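Local coordinates for protein 3-oxo-glucose-6-phosphate:glutamate aminotransferase (Bacillus subtilis subsp. subtilis, PDB 4K2M) that catalyses the reversible pyridoxal phosphate-dependent transamination of 3-dehydro-glucose 6-phosphate with glutamate, giving kanosamine 6-phosphate for antibiotic biosynthesis, and works as a homodimer, at residues L314-F317 against K318-F321; E92-T96 against G97-S101; Y381-S385 against H386-T390; L267-K270 against C271-S275. All blocks are in the same frame, centred on the assembly; numbering follows the deposited sequence.

Contact 1: L314-F317 against K318-F321; sequences LNNF and KRLF. With ACT (acetate ion), chain F.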
# COMPACT_ATOMS: atom_id res chain seq x y z
N LEU A 314 9.59 13.41 -21.28
CA LEU A 314 10.97 13.88 -21.34
C LEU A 314 11.91 12.81 -20.78
O LEU A 314 12.95 12.52 -21.37
CB LEU A 314 11.15 15.17 -20.54
CG LEU A 314 12.61 15.59 -20.36
CD1 LEU A 314 13.24 15.98 -21.70
CD2 LEU A 314 12.76 16.72 -19.34
N ASN A 315 11.53 12.21 -19.67
CA ASN A 315 12.38 11.19 -19.05
C ASN A 315 12.54 9.96 -19.91
O ASN A 315 13.64 9.40 -20.02
CB ASN A 315 11.87 10.82 -17.65
CG ASN A 315 12.27 11.82 -16.60
OD1 ASN A 315 13.14 12.68 -16.81
ND2 ASN A 315 11.65 11.71 -15.42
N ASN A 316 11.45 9.52 -20.53
CA ASN A 316 11.54 8.36 -21.41
C ASN A 316 12.40 8.70 -22.63
O ASN A 316 13.18 7.86 -23.09
CB ASN A 316 10.16 7.85 -21.83
CG ASN A 316 9.64 6.76 -20.90
OD1 ASN A 316 10.13 6.62 -19.77
ND2 ASN A 316 8.67 5.98 -21.38
N PHE A 317 12.30 9.93 -23.12
CA PHE A 317 13.17 10.32 -24.22
C PHE A 317 14.64 10.28 -23.79
O PHE A 317 15.52 9.79 -24.52
CB PHE A 317 12.82 11.71 -24.76
CG PHE A 317 13.70 12.12 -25.90
CD1 PHE A 317 13.43 11.69 -27.19
CD2 PHE A 317 14.83 12.90 -25.66
CE1 PHE A 317 14.25 12.04 -28.24
CE2 PHE A 317 15.67 13.26 -26.70
CZ PHE A 317 15.38 12.84 -27.99
N LYS A 318 14.93 10.77 -22.59
CA LYS A 318 16.32 10.77 -22.12
C LYS A 318 16.85 9.35 -22.00
O LYS A 318 18.00 9.08 -22.33
CB LYS A 318 16.45 11.54 -20.81
CG LYS A 318 16.34 13.08 -20.99
CD LYS A 318 16.54 13.80 -19.67
CE LYS A 318 18.03 13.91 -19.32
NZ LYS A 318 18.21 14.59 -17.99
N ARG A 319 16.01 8.44 -21.51
CA ARG A 319 16.39 7.03 -21.47
C ARG A 319 16.72 6.48 -22.84
O ARG A 319 17.72 5.76 -22.99
CB ARG A 319 15.27 6.18 -20.84
CG ARG A 319 15.09 6.42 -19.35
CD ARG A 319 13.90 5.58 -18.86
NE ARG A 319 13.69 5.72 -17.42
CZ ARG A 319 14.26 4.94 -16.51
NH1 ARG A 319 15.06 3.95 -16.88
NH2 ARG A 319 14.05 5.16 -15.21
N LEU A 320 15.91 6.83 -23.83
CA LEU A 320 16.16 6.37 -25.19
C LEU A 320 17.50 6.92 -25.70
O LEU A 320 18.28 6.20 -26.35
CB LEU A 320 15.03 6.80 -26.13
CG LEU A 320 15.32 6.70 -27.63
CD1 LEU A 320 15.50 5.25 -28.06
CD2 LEU A 320 14.23 7.39 -28.46
N PHE A 321 17.76 8.20 -25.43
CA PHE A 321 19.01 8.82 -25.88
C PHE A 321 20.19 8.07 -25.28
O PHE A 321 21.16 7.76 -25.97
CB PHE A 321 19.09 10.30 -25.50
CG PHE A 321 20.33 10.98 -26.02
CD1 PHE A 321 20.37 11.44 -27.33
CD2 PHE A 321 21.44 11.14 -25.21
CE1 PHE A 321 21.51 12.06 -27.84
CE2 PHE A 321 22.59 11.77 -25.71
CZ PHE A 321 22.62 12.22 -27.03
C ACT F . 15.63 2.82 -13.54
O ACT F . 15.83 3.09 -14.72
OXT ACT F . 15.06 3.65 -12.83
CH3 ACT F . 16.10 1.50 -12.99
O HOH W 1 11.61 7.51 -17.51
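Asn316 and Arg319 meet through a single water molecule that lies between their polar ends. The water gives a hydrogen to Asn316 OD1 at 2.8 Å and receives one from Arg319 NE at 2.7 Å, sitting in the guanidinium plane at the NE edge. Direct contact between the two side chains is looser, Asn316 OD1 standing 4.0 Å from Arg319 CD, and the amide and guanidinium planes are 82° apart, which rules out stacking. Farther along the same guanidinium, an acetate, probably from the crystallisation liquor, lies at the edge: Arg319 NH2 donates to its OXT at 3.0 Å with an N-H...O angle of 166° and also to its other oxygen, O, while the approach of NH1 to O is too short to be relied on. Arg319 reaches the anion because its chain is extended from CG to NE. At its base, CG rests 3.4 Å from Asn315 O. That carbonyl also accepts the backbone N-H of Arg319, one of four successive i to i+4 bonds, which run from Lys318 N to Leu314 O through Phe321 N to Phe317 O at 2.9 Å. In the next shell, Asn316 ND2 is bonded to Ile229 O, Arg319 NH1 to Trp350 O and Lys318 NZ to Leu57 O, and Lys318 makes a cation-pi contact with Phe58. Phe317 packs edge-to-face on Trp43 and also touches helix 13-24, as Phe321 does. The arrangement is two regular alpha-helical turns within helix 312-329, polar toward the neighbourhood of cofactor-attachment Lys249 and aromatic toward the additional N-terminal domain.

Contact 2: E92-T96 against G97-S101; sequences EVLPT and GKFTS. With O1G (3-deoxy-3-[(E)-({3-hydroxy-2-methyl-5-[(phosphonooxy)methyl]pyridin-4-yl}methylidene)amino]-6-O-phosphono-alpha-D-gluco pyranose), chain I.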
# COMPACT_ATOMS: atom_id res chain seq x y z
N GLU A 92 -1.41 21.79 -0.50
CA GLU A 92 -2.86 21.84 -0.74
C GLU A 92 -3.58 20.57 -0.31
O GLU A 92 -4.72 20.62 0.17
CB GLU A 92 -3.13 22.07 -2.23
CG GLU A 92 -2.37 23.23 -2.84
CD GLU A 92 -2.58 23.33 -4.34
OE1 GLU A 92 -3.39 22.55 -4.88
OE2 GLU A 92 -1.94 24.19 -4.98
N VAL A 93 -2.95 19.41 -0.50
CA VAL A 93 -3.63 18.16 -0.18
C VAL A 93 -3.70 17.88 1.32
O VAL A 93 -4.74 17.45 1.83
CB VAL A 93 -3.00 16.95 -0.90
CG1 VAL A 93 -3.69 15.66 -0.48
CG2 VAL A 93 -3.12 17.11 -2.40
N LEU A 94 -2.61 18.13 2.03
CA LEU A 94 -2.53 17.78 3.45
C LEU A 94 -3.68 18.33 4.30
O LEU A 94 -4.27 17.57 5.10
CB LEU A 94 -1.15 18.10 4.05
CG LEU A 94 -0.02 17.16 3.61
CD1 LEU A 94 1.34 17.70 4.05
CD2 LEU A 94 -0.24 15.74 4.13
N PRO A 95 -4.04 19.63 4.14
CA PRO A 95 -5.11 20.18 4.97
C PRO A 95 -6.49 19.64 4.61
O PRO A 95 -7.43 19.87 5.37
CB PRO A 95 -5.08 21.69 4.63
CG PRO A 95 -3.73 21.94 4.05
CD PRO A 95 -3.37 20.68 3.34
N THR A 96 -6.62 18.96 3.47
CA THR A 96 -7.91 18.37 3.11
C THR A 96 -8.21 17.15 3.96
O THR A 96 -9.38 16.76 4.10
CB THR A 96 -8.00 17.93 1.64
OG1 THR A 96 -7.16 16.78 1.41
CG2 THR A 96 -7.62 19.07 0.70
N GLY A 97 -7.17 16.52 4.49
CA GLY A 97 -7.36 15.32 5.28
C GLY A 97 -7.65 14.08 4.46
O GLY A 97 -7.87 13.01 5.02
N LYS A 98 -7.65 14.21 3.13
CA LYS A 98 -8.01 13.06 2.28
C LYS A 98 -6.76 12.42 1.73
O LYS A 98 -6.14 12.96 0.81
CB LYS A 98 -8.92 13.51 1.14
CG LYS A 98 -10.24 14.07 1.62
CD LYS A 98 -11.09 14.54 0.46
CE LYS A 98 -12.36 15.21 0.97
NZ LYS A 98 -13.54 14.83 0.16
N PHE A 99 -6.39 11.26 2.27
CA PHE A 99 -5.10 10.66 1.95
C PHE A 99 -5.24 9.29 1.33
O PHE A 99 -4.38 8.85 0.58
CB PHE A 99 -4.25 10.56 3.21
CG PHE A 99 -4.13 11.86 3.94
CD1 PHE A 99 -3.89 13.03 3.23
CD2 PHE A 99 -4.31 11.93 5.32
CE1 PHE A 99 -3.79 14.26 3.88
CE2 PHE A 99 -4.20 13.15 5.99
CZ PHE A 99 -3.94 14.32 5.27
N THR A 100 -6.34 8.63 1.65
CA THR A 100 -6.63 7.31 1.10
C THR A 100 -7.66 7.50 -0.00
O THR A 100 -7.31 7.60 -1.18
CB THR A 100 -7.06 6.31 2.21
OG1 THR A 100 -8.14 6.87 2.97
CG2 THR A 100 -5.89 6.02 3.15
N SER A 101 -8.94 7.54 0.35
CA SER A 101 -9.93 7.90 -0.66
C SER A 101 -9.83 9.41 -0.91
O SER A 101 -9.44 10.17 -0.02
CB SER A 101 -11.33 7.54 -0.20
OG SER A 101 -11.60 8.13 1.05
P O1G I . -6.87 -0.86 7.30
C3A O1G I . -10.88 -1.80 11.39
O3 O1G I . -11.69 -0.78 11.79
C1 O1G I . -13.64 2.72 7.93
N1' O1G I . -9.97 -3.96 11.67
C2 O1G I . -13.10 1.61 8.84
O2 O1G I . -13.65 1.90 10.18
C9A O1G I . -10.79 -2.98 12.11
C2A O1G I . -11.58 -3.21 13.40
C3 O1G I . -11.57 1.57 8.89
N3' O1G I . -11.29 0.30 9.58
O1 O1G I . -13.34 4.00 8.49
C4 O1G I . -10.95 1.65 7.48
O4 O1G I . -9.59 2.04 7.81
C4A O1G I . -10.14 -1.63 10.23
C4B O1G I . -10.23 -0.39 9.43
C5 O1G I . -11.58 2.83 6.74
O5 O1G I . -13.00 2.67 6.63
C5A O1G I . -9.30 -2.64 9.80
C5T O1G I . -8.42 -2.63 8.55
C6 O1G I . -11.15 2.95 5.30
C6A O1G I . -9.23 -3.81 10.55
OP1 O1G I . -6.59 -1.95 6.30
OP2 O1G I . -5.62 -0.18 7.76
OP3 O1G I . -7.96 0.10 6.77
OP4 O1G I . -7.45 -1.55 8.68
O6 O1G I . -11.62 4.05 4.60
P' O1G I . -10.71 4.67 3.42
OP6 O1G I . -9.35 4.95 4.05
OP7 O1G I . -10.68 3.65 2.31
OP8 O1G I . -11.47 5.95 3.06
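Leu94 and Phe99 carry the apolar part of this turn, their side chains crossing at about a right angle. Leu94 CD2 approaches Phe99 CE1 to 3.9 Å, and the same ring receives Leu94 O at its edge, near the ring plane, 3.3 Å from CZ. One face of the ring lies against the backbone: Gly97 C is 3.7 Å above its centre, so the chain folds back over its own aromatic side chain. Thr96 fixes the polar side. With its hydroxyl set between the backbone N and the carbonyl carbon (chi1 70°), OG1 donates to Val93 O at 2.5 Å, in the carbonyl plane, and accepts from Lys98 N at 3.1 Å, the N-H...O angle being 166°. Val93 O therefore takes both the hydroxyl and the backbone N-H of Thr96. Gly97, at positive phi (77°), turns the chain and bonds through its N to Leu94 O. Helix 299-308 meets the turn through Leu300, which touches both Leu94 and Phe99. Beyond it, Thr100 OG1 binds the sugar phosphate of the external aldimine, 2.5 Å from OP6, and Ser101 OG reaches OP8 in one of its two conformers. The cofactor part is held mainly by the second subunit: a composite active site at the dimer interface.

Contact 3: Y381-S385 against H386-T390; sequences YPILS and HMQKT. With O1G (3-deoxy-3-[(E)-({3-hydroxy-2-methyl-5-[(phosphonooxy)methyl]pyridin-4-yl}methylidene)amino]-6-O-phosphono-alpha-D-gluco pyranose), chain C.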
# COMPACT_ATOMS: atom_id res chain seq x y z
N TYR A 381 17.50 -10.31 -12.63
CA TYR A 381 17.53 -10.49 -11.18
C TYR A 381 18.42 -11.70 -10.90
O TYR A 381 18.70 -12.48 -11.80
CB TYR A 381 16.09 -10.73 -10.66
CG TYR A 381 15.24 -9.52 -10.97
CD1 TYR A 381 15.18 -8.46 -10.08
CD2 TYR A 381 14.58 -9.39 -12.19
CE1 TYR A 381 14.44 -7.31 -10.37
CE2 TYR A 381 13.85 -8.24 -12.50
CZ TYR A 381 13.78 -7.22 -11.59
OH TYR A 381 13.06 -6.07 -11.87
N PRO A 382 18.90 -11.84 -9.65
CA PRO A 382 19.96 -12.83 -9.41
C PRO A 382 19.54 -14.30 -9.42
O PRO A 382 20.40 -15.17 -9.67
CB PRO A 382 20.51 -12.44 -8.04
CG PRO A 382 19.39 -11.67 -7.37
CD PRO A 382 18.73 -10.92 -8.51
N ILE A 383 18.27 -14.60 -9.15
CA ILE A 383 17.84 -16.00 -9.06
C ILE A 383 16.59 -16.18 -9.90
O ILE A 383 15.64 -15.40 -9.78
CB ILE A 383 17.54 -16.41 -7.59
CG1 ILE A 383 18.75 -16.14 -6.69
CG2 ILE A 383 17.13 -17.88 -7.51
CD1 ILE A 383 18.49 -16.36 -5.20
N LEU A 384 16.60 -17.17 -10.79
CA LEU A 384 15.43 -17.47 -11.62
C LEU A 384 14.34 -18.16 -10.79
O LEU A 384 14.65 -18.80 -9.80
CB LEU A 384 15.85 -18.37 -12.77
CG LEU A 384 16.85 -17.69 -13.71
CD1 LEU A 384 17.33 -18.69 -14.76
CD2 LEU A 384 16.18 -16.51 -14.38
N SER A 385 13.07 -18.02 -11.19
CA SER A 385 11.94 -18.54 -10.41
C SER A 385 12.06 -20.02 -10.04
O SER A 385 11.78 -20.40 -8.91
CB SER A 385 10.63 -18.32 -11.18
OG SER A 385 10.43 -16.94 -11.42
N HIS A 386 12.46 -20.84 -11.00
CA HIS A 386 12.51 -22.29 -10.79
C HIS A 386 13.77 -22.73 -10.04
O HIS A 386 13.99 -23.92 -9.81
CB HIS A 386 12.38 -23.03 -12.13
CG HIS A 386 13.52 -22.79 -13.07
ND1 HIS A 386 13.96 -21.53 -13.41
CD2 HIS A 386 14.30 -23.66 -13.76
CE1 HIS A 386 14.97 -21.63 -14.26
NE2 HIS A 386 15.19 -22.91 -14.49
N MET A 387 14.58 -21.76 -9.63
CA MET A 387 15.83 -22.03 -8.92
C MET A 387 15.82 -21.42 -7.52
O MET A 387 16.82 -21.45 -6.81
CB MET A 387 17.02 -21.54 -9.74
CG MET A 387 17.07 -22.22 -11.11
SD MET A 387 18.44 -21.67 -12.12
CE MET A 387 19.85 -22.29 -11.18
N GLN A 388 14.68 -20.86 -7.13
CA GLN A 388 14.57 -20.31 -5.78
C GLN A 388 14.54 -21.45 -4.76
O GLN A 388 13.95 -22.51 -5.02
CB GLN A 388 13.29 -19.46 -5.65
CG GLN A 388 13.29 -18.15 -6.45
CD GLN A 388 14.09 -17.03 -5.80
OE1 GLN A 388 14.79 -17.25 -4.80
NE2 GLN A 388 13.99 -15.81 -6.35
N LYS A 389 15.16 -21.26 -3.61
CA LYS A 389 15.24 -22.36 -2.64
C LYS A 389 14.06 -22.34 -1.68
O LYS A 389 14.18 -21.96 -0.51
CB LYS A 389 16.57 -22.29 -1.88
CG LYS A 389 17.77 -22.76 -2.72
CD LYS A 389 19.10 -22.25 -2.15
CE LYS A 389 20.30 -23.01 -2.71
NZ LYS A 389 20.55 -22.78 -4.16
N THR A 390 12.91 -22.76 -2.18
CA THR A 390 11.68 -22.77 -1.41
C THR A 390 11.11 -24.18 -1.43
O THR A 390 11.43 -24.97 -2.32
CB THR A 390 10.62 -21.81 -2.04
OG1 THR A 390 10.21 -22.33 -3.31
CG2 THR A 390 11.20 -20.42 -2.23
P O1G C . 5.53 -3.25 -7.43
C3A O1G C . 8.60 -5.60 -11.77
O3 O1G C . 9.85 -5.15 -12.04
C1 O1G C . 13.26 -3.83 -7.81
N1' O1G C . 6.67 -6.84 -12.34
C2 O1G C . 12.25 -4.32 -8.85
O2 O1G C . 12.95 -4.11 -10.13
C9A O1G C . 7.90 -6.42 -12.66
C2A O1G C . 8.48 -6.87 -13.99
C3 O1G C . 10.91 -3.56 -8.82
N3' O1G C . 10.02 -4.35 -9.69
O1 O1G C . 13.77 -2.52 -8.13
C4 O1G C . 10.37 -3.40 -7.39
O4 O1G C . 9.44 -2.31 -7.56
C4A O1G C . 8.02 -5.22 -10.57
C4B O1G C . 8.75 -4.37 -9.60
C5 O1G C . 11.49 -2.85 -6.51
O5 O1G C . 12.63 -3.72 -6.52
C5A O1G C . 6.74 -5.67 -10.26
C5T O1G C . 5.95 -5.35 -8.98
C6 O1G C . 11.17 -2.83 -5.05
C6A O1G C . 6.09 -6.49 -11.17
OP1 O1G C . 4.65 -4.22 -6.66
OP2 O1G C . 4.85 -1.95 -7.73
OP3 O1G C . 6.94 -3.14 -6.81
OP4 O1G C . 5.70 -3.93 -8.91
O6 O1G C . 12.05 -2.12 -4.26
P' O1G C . 11.53 -1.33 -2.95
OP6 O1G C . 10.57 -0.28 -3.47
OP7 O1G C . 10.89 -2.32 -2.01
OP8 O1G C . 12.83 -0.74 -2.41
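The Gln388 chain turns at chi2 (-78°), which carries its amide over to the side chain of Ile383, while CG2 of Ile383, anti to the backbone N, faces that amide. The two side chains cross at about a right angle, with Ile383 CG2 3.6 Å from Gln388 CD. The amide's polar ends serve the dimer: OE1 accepts from Lys287 N, and NE2 donates to Asn285 O, both of the second subunit. Leu384 and His386 instead lie side by side and point the same way, Leu384 CB being 3.7 Å from His386 CE1. Over the centre of one imidazole face sits Met387 CG, 3.8 Å above the plane, and Met387 SD is 4.1 Å from Leu384 CD1. The backbone makes a short 3-10 turn here: Met387 N donates to Leu384 O at 3.0 Å from well above the carbonyl plane (52°), and a weak bond joins Gln388 N to Ser385 O. His386 NE2 is bonded to Glu406 OE2, whereas the buried ND1 has no partner in the model. Ser385 OG is held by Glu157 and Ala150 O. Before this turn, Tyr381, following a cis peptide, brings its OH to the external aldimine, 2.6 Å from O2 of the sugar, which lies at the edge of the tyrosine ring, near its plane.

Contact 4: L267-K270 against C271-S275; sequences LAKK and CIQFS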
# COMPACT_ATOMS: atom_id res chain seq x y z
N LEU A 267 -15.15 -6.49 -16.37
CA LEU A 267 -13.86 -6.85 -15.79
C LEU A 267 -13.37 -5.72 -14.89
O LEU A 267 -12.88 -5.96 -13.79
CB LEU A 267 -12.85 -7.17 -16.89
CG LEU A 267 -11.48 -7.71 -16.51
CD1 LEU A 267 -11.62 -8.94 -15.61
CD2 LEU A 267 -10.71 -8.05 -17.80
N ALA A 268 -13.52 -4.48 -15.35
CA ALA A 268 -13.18 -3.31 -14.53
C ALA A 268 -13.94 -3.29 -13.21
O ALA A 268 -13.36 -3.01 -12.15
CB ALA A 268 -13.44 -2.03 -15.31
N LYS A 269 -15.23 -3.59 -13.26
CA LYS A 269 -16.05 -3.60 -12.06
C LYS A 269 -15.53 -4.64 -11.06
O LYS A 269 -15.43 -4.38 -9.85
CB LYS A 269 -17.51 -3.88 -12.41
CG LYS A 269 -18.38 -4.13 -11.19
CD LYS A 269 -19.86 -3.99 -11.51
CE LYS A 269 -20.22 -4.71 -12.79
NZ LYS A 269 -21.65 -5.13 -12.86
N LYS A 270 -15.17 -5.81 -11.58
CA LYS A 270 -14.64 -6.85 -10.71
C LYS A 270 -13.30 -6.43 -10.12
O LYS A 270 -13.01 -6.73 -8.96
CB LYS A 270 -14.52 -8.19 -11.47
CG LYS A 270 -15.86 -8.85 -11.78
CD LYS A 270 -15.67 -10.12 -12.61
CE LYS A 270 -16.99 -10.88 -12.82
NZ LYS A 270 -17.82 -10.30 -13.91
N CYS A 271 -12.48 -5.73 -10.89
CA CYS A 271 -11.21 -5.21 -10.36
C CYS A 271 -11.45 -4.23 -9.21
O CYS A 271 -10.76 -4.28 -8.20
CB CYS A 271 -10.39 -4.52 -11.44
SG CYS A 271 -9.69 -5.64 -12.66
N ILE A 272 -12.41 -3.33 -9.38
CA ILE A 272 -12.72 -2.38 -8.32
C ILE A 272 -13.20 -3.12 -7.08
O ILE A 272 -12.80 -2.77 -5.96
CB ILE A 272 -13.77 -1.35 -8.77
CG1 ILE A 272 -13.21 -0.49 -9.91
CG2 ILE A 272 -14.17 -0.45 -7.60
CD1 ILE A 272 -14.25 0.39 -10.59
N GLN A 273 -14.04 -4.13 -7.26
CA GLN A 273 -14.55 -4.89 -6.12
C GLN A 273 -13.42 -5.60 -5.38
O GLN A 273 -13.32 -5.51 -4.16
CB GLN A 273 -15.64 -5.89 -6.56
CG GLN A 273 -16.85 -5.20 -7.17
CD GLN A 273 -17.74 -6.16 -7.95
OE1 GLN A 273 -17.38 -7.32 -8.19
NE2 GLN A 273 -18.92 -5.67 -8.33
N PHE A 274 -12.53 -6.27 -6.11
CA PHE A 274 -11.40 -6.94 -5.48
C PHE A 274 -10.41 -5.96 -4.83
O PHE A 274 -9.76 -6.30 -3.84
CB PHE A 274 -10.65 -7.82 -6.48
CG PHE A 274 -11.19 -9.22 -6.56
CD1 PHE A 274 -11.00 -10.10 -5.51
CD2 PHE A 274 -11.86 -9.65 -7.70
CE1 PHE A 274 -11.48 -11.40 -5.58
CE2 PHE A 274 -12.35 -10.96 -7.78
CZ PHE A 274 -12.16 -11.83 -6.72
N SER A 275 -10.30 -4.75 -5.38
CA SER A 275 -9.34 -3.75 -4.90
C SER A 275 -9.81 -3.11 -3.60
O SER A 275 -9.03 -2.46 -2.87
CB SER A 275 -9.16 -2.65 -5.94
OG SER A 275 -10.26 -1.74 -5.89
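The Phe274 ring has Lys270 O at its edge, near the ring plane, with CD2 3.4 Å from that oxygen. The same carbonyl accepts the backbone N-H of Phe274 at 2.9 Å and a nearly straight 169°, so a single oxygen meets both the amide and the rim of the aromatic ring. The other flat group, the Gln273 amide, lies alongside Lys269, both side chains pointing the same way: NE2 is 3.3 Å from Lys269 CG, and Gln273 CG is 3.1 Å from Lys269 O. Lys269 CG stands anti to the backbone N (chi1 170°) and Gln273 is extended beyond CG (chi2 164°), which lays the amide along the lysine's methylenes. Lys269 NZ goes on to a salt bridge with Glu266. On another side of the helix, Cys271 and Ala268 pack on Ile122 of strand 120-124, and Phe274 on Ile133 and Leu136 of helix 127-137. Near the C-terminal end, Ser275 OG donates to Ile272 O at 2.7 Å. The i to i+4 backbone bonds, such as Ile272 N to Ala268 O, satisfy peptide groups of helix 265-275, while the amide nitrogen of Gln273 rests against lysine methylenes without a hydrogen bond between the two side chains: the lysine's charge is answered by Glu266.

In the fold
From the N terminus the order is contact 2, contact 4, contact 1, contact 3, strictly in series: each joins adjacent segments, so none closes a long loop and none nests in or crosses another. Contact 2 turns the chain from helix 80-93 into the loop before helix 103-116. Contact 4, with nearest atoms about 10 Å from it, sets helix 265-275 beside strands 120-124 and 258-262 of the mixed seven-stranded sheet. Contact 1 joins helix 312-329 to helices 13-24 and 53-57, across the chain's centre from contacts 3 and 4. The loop of contact 3 packs on helix 403-411 and Ala150 before leading to helix 391-396. Contacts 2 and 3 both touch the second subunit, serving the two different active sites.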